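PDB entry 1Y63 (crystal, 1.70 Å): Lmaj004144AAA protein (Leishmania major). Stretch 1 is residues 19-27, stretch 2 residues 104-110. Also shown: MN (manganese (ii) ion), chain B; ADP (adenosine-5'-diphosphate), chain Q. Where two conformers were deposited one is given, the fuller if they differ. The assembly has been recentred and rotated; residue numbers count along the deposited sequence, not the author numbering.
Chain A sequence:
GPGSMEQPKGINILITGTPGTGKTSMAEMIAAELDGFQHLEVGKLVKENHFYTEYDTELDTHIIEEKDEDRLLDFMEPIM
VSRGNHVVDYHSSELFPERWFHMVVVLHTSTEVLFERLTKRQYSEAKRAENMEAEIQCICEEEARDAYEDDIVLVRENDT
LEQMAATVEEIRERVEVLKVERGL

Stretch 1 (19-27) PGTGKTSMA
Stretch 2 104-110: VVVLHTS

A phosphate-binding loop that runs into a helix, set over the end of a strand, makes this contact; much of the loop's polar chemistry goes to the nucleotide and its metal, and no hydrogen bond crosses between the stretches. Residues 19-22 form the loop, G22 takes the N-cap position, and the helix starts at K23 and runs beyond A27; its first turns are closed by M26 N to G22 O at 2.9 Å and A27 N to K23 O at 2.8 Å. Residues 104-108 are extended: from V105 to H108, phi runs from -119° to -97° and psi from 123° to 155°. T109 carries the chain out of the strand to S110, the N-cap of the next helix. The helix and strand axes approach to 10.3 Å, their N-to-C directions 131° apart. In register, T21 faces T109, CA to CA 5.5 Å. The contact buries 308 Å².

L107 covers the most surface. Its CB points toward stretch 1, and the m,t rotamer (chi1 -54°, chi2 -179°) places CD1 against the start of the helix, 3.5 Å from G22 C and 3.6 Å from K23 N; CD2 is the nearer of the two methyls to M26 CE, at 3.6 Å. Strand alternation sets the pattern: V105, L107 and T109 point toward stretch 1, V106 and H108 away. M26, one helical turn past G22, also points toward the strand; its t,t,m side chain packs on L107 CD2 with both CE and SD, the latter at 3.9 Å, and M26 SD also lies 4.4 Å from V105 CG1, a looser apolar contact.

T21 is the second anchor. With phi/psi of -74/-16° and chi1 at 54° (p), it lays CG2 3.7 Å from L107 O and OG1 3.8 Å from L107 CB. T109, at chi1 -58° (m), answers with OG1 3.2 Å from T21 CA. T109 OG1 also lies 3.4 Å from T21 O, but the angle is too poor for a hydrogen bond, so this pair is close packing around a hydroxyl.

The glycines let the loop turn. G20 (95/-7°) and G22 (114/21°) both have positive phi, where a CB would jam against the preceding carbonyl oxygen; at G22 it would also come within 2.8 Å of ADP N7. The amides of G20, G22, K23 and T24 face the phosphates: G20 N gives 2.9 Å to ADP O1B, G22 N 3.0 Å and K23 N 2.8 Å to ADP O2B, T24 N 3.0 Å to ADP O3B. K23, m,t,m,m, curls its chain back so that NZ also donates to ADP O2B at 2.8 Å. On the alpha phosphate, S25 N and OG donate to ADP O1A at 2.8 and 2.7 Å. T24, whose CB points away from the strand, binds manganese through OG1 at 2.1 Å, beside ADP O3B at 2.1 Å and four waters.

The rule is a split by direction: the amides of G20 and G22 to S25, with K23 NZ and S25 OG, turn to ADP and T24 OG1 to manganese, while L107 and M26 pack between helix and strand, and T21 and T109 pack where the loop meets the strand's end.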

# COMPACT_ATOMS: atom_id res chain seq x y z
N PRO A 19 9.07 -1.25 -1.46
CA PRO A 19 9.20 -2.67 -1.14
C PRO A 19 10.09 -2.89 0.10
O PRO A 19 11.17 -2.30 0.22
CB PRO A 19 9.84 -3.24 -2.41
CG PRO A 19 9.30 -2.37 -3.50
CD PRO A 19 9.30 -1.00 -2.91
N GLY A 20 9.59 -3.71 1.00
CA GLY A 20 10.27 -4.10 2.22
C GLY A 20 9.89 -3.26 3.44
O GLY A 20 10.33 -3.59 4.55
N THR A 21 9.10 -2.19 3.28
CA THR A 21 8.69 -1.35 4.41
C THR A 21 7.64 -1.93 5.36
O THR A 21 7.43 -1.41 6.46
CB THR A 21 8.22 0.06 3.94
OG1 THR A 21 7.19 -0.08 2.95
CG2 THR A 21 9.41 0.83 3.38
N GLY A 22 6.96 -2.98 4.91
CA GLY A 22 6.00 -3.70 5.76
C GLY A 22 4.56 -3.64 5.36
O GLY A 22 3.69 -3.87 6.20
N LYS A 23 4.29 -3.33 4.09
CA LYS A 23 2.89 -3.11 3.63
C LYS A 23 2.01 -4.32 3.80
O LYS A 23 0.93 -4.25 4.38
CB LYS A 23 2.87 -2.66 2.17
CG LYS A 23 3.64 -1.41 1.84
CD LYS A 23 3.59 -1.13 0.36
CE LYS A 23 4.27 -2.16 -0.49
NZ LYS A 23 5.75 -2.20 -0.21
N THR A 24 2.49 -5.46 3.31
CA THR A 24 1.70 -6.68 3.37
C THR A 24 1.50 -7.13 4.80
O THR A 24 0.37 -7.53 5.20
CB THR A 24 2.35 -7.78 2.50
OG1 THR A 24 2.41 -7.32 1.14
CG2 THR A 24 1.52 -9.09 2.58
N SER A 25 2.55 -7.03 5.60
CA SER A 25 2.47 -7.37 7.02
C SER A 25 1.43 -6.52 7.75
O SER A 25 0.63 -7.01 8.54
CB SER A 25 3.82 -7.27 7.69
OG SER A 25 4.73 -8.17 7.10
N MET A 26 1.48 -5.21 7.49
CA MET A 26 0.51 -4.30 8.13
C MET A 26 -0.90 -4.54 7.62
O MET A 26 -1.84 -4.57 8.40
CB MET A 26 0.88 -2.85 7.95
CG MET A 26 -0.05 -1.93 8.72
SD MET A 26 0.44 -0.20 8.62
CE MET A 26 1.88 -0.23 9.68
N ALA A 27 -1.05 -4.76 6.32
CA ALA A 27 -2.38 -5.01 5.77
C ALA A 27 -2.97 -6.31 6.36
O ALA A 27 -4.19 -6.39 6.61
CB ALA A 27 -2.33 -5.09 4.28
N VAL A 104 -4.75 6.97 3.36
CA VAL A 104 -3.56 6.45 2.70
C VAL A 104 -2.44 6.46 3.72
O VAL A 104 -2.19 7.48 4.33
CB VAL A 104 -3.16 7.29 1.48
CG1 VAL A 104 -1.87 6.80 0.86
CG2 VAL A 104 -4.29 7.25 0.45
N VAL A 105 -1.85 5.31 3.96
CA VAL A 105 -0.79 5.17 4.94
C VAL A 105 0.49 4.90 4.21
O VAL A 105 0.56 3.96 3.40
CB VAL A 105 -1.07 3.98 5.89
CG1 VAL A 105 0.02 3.86 6.91
CG2 VAL A 105 -2.43 4.11 6.53
N VAL A 106 1.50 5.75 4.42
CA VAL A 106 2.80 5.55 3.78
C VAL A 106 3.77 5.08 4.86
O VAL A 106 3.96 5.78 5.86
CB VAL A 106 3.35 6.87 3.17
CG1 VAL A 106 4.73 6.64 2.52
CG2 VAL A 106 2.41 7.50 2.18
N LEU A 107 4.41 3.93 4.61
CA LEU A 107 5.36 3.34 5.52
C LEU A 107 6.79 3.71 5.13
O LEU A 107 7.13 3.70 3.96
CB LEU A 107 5.21 1.82 5.57
CG LEU A 107 3.81 1.28 5.88
CD1 LEU A 107 3.79 -0.24 5.93
CD2 LEU A 107 3.34 1.88 7.15
N HIS A 108 7.57 4.04 6.16
CA HIS A 108 9.01 4.24 6.04
C HIS A 108 9.76 3.26 6.90
O HIS A 108 9.24 2.78 7.91
CB HIS A 108 9.36 5.66 6.46
CG HIS A 108 9.05 6.69 5.41
ND1 HIS A 108 9.68 6.69 4.18
CD2 HIS A 108 8.22 7.75 5.42
CE1 HIS A 108 9.24 7.72 3.48
NE2 HIS A 108 8.37 8.38 4.21
N THR A 109 11.01 2.98 6.53
CA THR A 109 11.84 2.07 7.31
C THR A 109 13.27 2.60 7.25
O THR A 109 13.72 3.06 6.18
CB THR A 109 11.74 0.63 6.73
OG1 THR A 109 10.37 0.19 6.72
CG2 THR A 109 12.53 -0.37 7.50
N SER A 110 13.97 2.59 8.38
CA SER A 110 15.36 3.02 8.42
C SER A 110 16.19 2.20 7.46
O SER A 110 15.89 1.05 7.21
CB SER A 110 15.91 2.89 9.84
OG SER A 110 15.16 3.68 10.76
MN MN B . 4.20 -7.03 0.02
PB ADP Q . 6.31 -5.19 1.81
O1B ADP Q . 7.33 -5.50 0.74
O2B ADP Q . 6.23 -3.70 2.05
O3B ADP Q . 4.96 -5.86 1.60
PA ADP Q . 6.49 -7.05 4.04
O1A ADP Q . 5.19 -6.86 4.78
O2A ADP Q . 6.56 -8.25 3.09
O3A ADP Q . 6.91 -5.74 3.24
O5' ADP Q . 7.70 -7.15 5.08
C5' ADP Q . 8.81 -7.99 4.79
C4' ADP Q . 9.28 -8.53 6.11
O4' ADP Q . 9.63 -7.46 6.98
C3' ADP Q . 8.21 -9.30 6.87
O3' ADP Q . 8.07 -10.65 6.44
C2' ADP Q . 8.72 -9.20 8.28
O2' ADP Q . 9.83 -10.07 8.48
C1' ADP Q . 9.30 -7.81 8.32
N9 ADP Q . 8.44 -6.73 8.83
C8 ADP Q . 7.43 -6.03 8.21
N7 ADP Q . 6.94 -5.06 9.01
C5 ADP Q . 7.66 -5.13 10.18
C6 ADP Q . 7.64 -4.39 11.43
N6 ADP Q . 6.78 -3.36 11.60
N1 ADP Q . 8.53 -4.76 12.37
C2 ADP Q . 9.40 -5.79 12.16
N3 ADP Q . 9.50 -6.54 11.05
C4 ADP Q . 8.63 -6.23 10.04
O HOH W 1 3.48 -8.33 -1.62
O HOH W 2 3.19 -5.37 -0.89
O HOH W 3 6.06 -6.66 -1.18
O HOH W 4 5.08 -8.84 0.93